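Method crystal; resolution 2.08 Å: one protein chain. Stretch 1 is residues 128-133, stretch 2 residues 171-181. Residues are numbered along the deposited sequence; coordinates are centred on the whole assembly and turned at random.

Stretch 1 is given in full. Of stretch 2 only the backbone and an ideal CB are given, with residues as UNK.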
# COMPACT_ATOMS: atom_id res chain seq x y z
N ILE B 128 19.42 22.56 -3.01
CA ILE B 128 18.39 21.54 -3.13
C ILE B 128 18.90 20.21 -3.65
O ILE B 128 19.50 20.14 -4.73
CB ILE B 128 17.31 22.06 -4.10
CG1 ILE B 128 16.84 23.45 -3.64
CG2 ILE B 128 16.15 21.08 -4.19
CD1 ILE B 128 15.79 24.09 -4.56
N GLY B 129 18.65 19.14 -2.89
CA GLY B 129 19.08 17.82 -3.31
C GLY B 129 17.90 17.00 -3.79
O GLY B 129 16.75 17.38 -3.60
N ILE B 130 18.19 15.87 -4.44
CA ILE B 130 17.15 14.97 -4.95
C ILE B 130 17.62 13.55 -4.69
O ILE B 130 18.77 13.18 -5.02
CB ILE B 130 16.88 15.21 -6.46
CG1 ILE B 130 15.70 14.35 -6.91
CG2 ILE B 130 18.14 14.94 -7.28
CD1 ILE B 130 15.05 14.85 -8.17
N ALA B 131 16.75 12.74 -4.10
CA ALA B 131 17.14 11.38 -3.73
C ALA B 131 16.20 10.24 -4.05
O ALA B 131 14.98 10.41 -4.09
CB ALA B 131 17.46 11.35 -2.25
N GLY B 132 16.81 9.07 -4.27
CA GLY B 132 16.07 7.85 -4.54
C GLY B 132 15.69 7.51 -5.96
O GLY B 132 15.15 6.44 -6.21
N ILE B 133 15.97 8.39 -6.91
CA ILE B 133 15.58 8.13 -8.30
C ILE B 133 16.46 7.13 -9.04
O ILE B 133 17.68 7.18 -8.94
CB ILE B 133 15.54 9.44 -9.12
CG1 ILE B 133 14.46 10.37 -8.56
CG2 ILE B 133 15.25 9.13 -10.58
CD1 ILE B 133 14.29 11.66 -9.32
N UNK B 171 14.05 2.43 2.00
CA UNK B 171 15.46 2.26 2.32
C UNK B 171 16.37 3.23 1.57
O UNK B 171 17.31 3.78 2.14
CB UNK B 171 15.88 0.82 2.01
N UNK B 172 16.09 3.46 0.29
CA UNK B 172 16.91 4.37 -0.49
C UNK B 172 16.82 5.79 0.08
O UNK B 172 17.75 6.59 -0.06
CB UNK B 172 16.48 4.35 -1.96
N UNK B 173 15.70 6.10 0.72
CA UNK B 173 15.52 7.41 1.32
C UNK B 173 16.44 7.51 2.53
O UNK B 173 17.16 8.49 2.70
CB UNK B 173 14.06 7.65 1.71
N UNK B 174 16.41 6.48 3.37
CA UNK B 174 17.28 6.47 4.54
C UNK B 174 18.75 6.51 4.13
O UNK B 174 19.56 7.22 4.75
CB UNK B 174 17.00 5.23 5.40
N UNK B 175 19.10 5.73 3.11
CA UNK B 175 20.48 5.64 2.65
C UNK B 175 20.97 6.94 2.05
O UNK B 175 22.10 7.36 2.30
CB UNK B 175 20.62 4.51 1.62
N UNK B 176 20.13 7.58 1.25
CA UNK B 176 20.50 8.85 0.65
C UNK B 176 20.69 9.93 1.73
O UNK B 176 21.60 10.74 1.63
CB UNK B 176 19.44 9.28 -0.36
N UNK B 177 19.86 9.93 2.77
CA UNK B 177 20.00 10.96 3.81
C UNK B 177 21.33 10.74 4.55
O UNK B 177 22.00 11.71 4.96
CB UNK B 177 18.82 10.92 4.78
N UNK B 178 21.73 9.48 4.72
CA UNK B 178 23.00 9.16 5.37
C UNK B 178 24.12 9.71 4.49
O UNK B 178 25.08 10.30 4.98
CB UNK B 178 23.16 7.65 5.59
N UNK B 179 23.96 9.53 3.18
CA UNK B 179 24.93 10.02 2.22
C UNK B 179 25.07 11.54 2.33
O UNK B 179 26.18 12.07 2.40
CB UNK B 179 24.52 9.62 0.80
N UNK B 180 23.95 12.25 2.36
CA UNK B 180 24.01 13.71 2.49
C UNK B 180 24.74 14.07 3.77
O UNK B 180 25.57 14.98 3.78
CB UNK B 180 22.61 14.32 2.48
N UNK B 181 24.45 13.35 4.84
CA UNK B 181 25.13 13.61 6.10
C UNK B 181 24.35 14.46 7.09
O UNK B 181 23.51 15.27 6.72
CB UNK B 181 26.47 14.29 5.81

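Stretch 2 is already helical at 171 and stays so through 180. It runs at 143° to the strand of stretch 1, a roughly antiparallel packing with the axes 9.2 Å apart at closest approach. One side of the helix, carrying 172, 176 and 180, meets stretch 1.

Position 171 is out of reach, so almost any helix-compatible residue would fit; it is Thr171.

At position 172 CA-to-CB points toward stretch 1, and the ideal CB lies 4.4 Å from Gly132 CA. That leaves room for a small side chain such as alanine, serine or perhaps cysteine, but little for bulk directed at Gly132. The residue is Ser172. Its p rotamer brings OG to 4.1 Å from Gly132 CA, a packing contact without a hydrogen bond to stretch 1; OG is hydrogen-bonded to a residue next to one of the stretches.

Position 173 points sideways, with nothing of stretch 1 near its ideal CB. Stretch 1 does not choose here, and the residue is Gly173. Positions 174 and 175 are out of reach, where polar or charged residues would do: Glu174 and Gln175.

Position 176 is the most constrained by stretch 1. CA-to-CB points toward the strand, and the ideal CB already lies 3.4 Å from Ala131 CB, a tight approach. Glycine or alanine suits; a longer chain would have to grow from a carbon already in contact. Ala176 is found. Two small residues let the backbones come close, with Ala176 CA 6.1 Å from Ala131 CA.

Position 177 points sideways and makes no contact with stretch 1, so many residues are possible; it is Met177, present as selenomethionine. Nothing of stretch 1 constrains 178 or 179, and any helix-compatible residue, polar or small, would do. They are Lys178, whose NZ donates a hydrogen bond to Gln175 OE1 at 3.0 Å, and Ala179.

Position 180 points toward the strand, but across a gap: no atom of stretch 1 is near its ideal CB. This invites methionine or an aromatic; leucine would fall short of close contact. Phe180, with chi1 m, extends across. Its CA is 8.7 Å from Gly129 CA, yet Phe180 CE2 packs 4.1 Å from Ala131 CB, Phe180 CZ comes to 4.5 Å from Gly129 CA, and Ile130 O lies at the ring edge, 4.3 Å from Phe180 CZ. The glycine matters, since an ideal CB at Gly129 would sit only 3.2 Å from Phe180 CZ.

Position 181 leaves the helix with positive phi (99/153), where a CB would jam against the preceding carbonyl oxygen. Glycine is called for, and Gly181 is present.

Stretch 2 (171-181) TSGEQAMKAFG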
# COMPACT_ATOMS: atom_id res chain seq x y z
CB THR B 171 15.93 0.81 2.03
OG1 THR B 171 15.22 -0.09 2.89
CG2 THR B 171 17.43 0.67 2.28
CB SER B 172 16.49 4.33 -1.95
OG SER B 172 15.13 4.64 -2.11
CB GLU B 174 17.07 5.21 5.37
CG GLU B 174 15.71 5.04 6.03
CD GLU B 174 15.68 3.78 6.86
OE1 GLU B 174 16.03 2.71 6.32
OE2 GLU B 174 15.33 3.84 8.05
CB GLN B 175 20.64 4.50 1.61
CG GLN B 175 20.38 3.10 2.19
CD GLN B 175 21.13 2.85 3.48
OE1 GLN B 175 20.78 3.41 4.52
NE2 GLN B 175 22.17 2.02 3.42
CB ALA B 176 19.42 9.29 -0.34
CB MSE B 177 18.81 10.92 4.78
CG MSE B 177 18.80 12.02 5.85
SE MSE B 177 18.73 13.85 5.13
CE MSE B 177 20.49 14.51 5.65
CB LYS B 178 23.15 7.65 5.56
CG LYS B 178 22.17 7.06 6.57
CD LYS B 178 22.27 5.55 6.62
CE LYS B 178 21.22 4.94 7.55
NZ LYS B 178 21.31 3.45 7.51
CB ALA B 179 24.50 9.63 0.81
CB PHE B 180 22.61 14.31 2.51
CG PHE B 180 21.88 14.20 1.20
CD1 PHE B 180 22.51 14.53 0.01
CD2 PHE B 180 20.54 13.82 1.16
CE1 PHE B 180 21.81 14.49 -1.21
CE2 PHE B 180 19.85 13.77 -0.03
CZ PHE B 180 20.48 14.11 -1.22
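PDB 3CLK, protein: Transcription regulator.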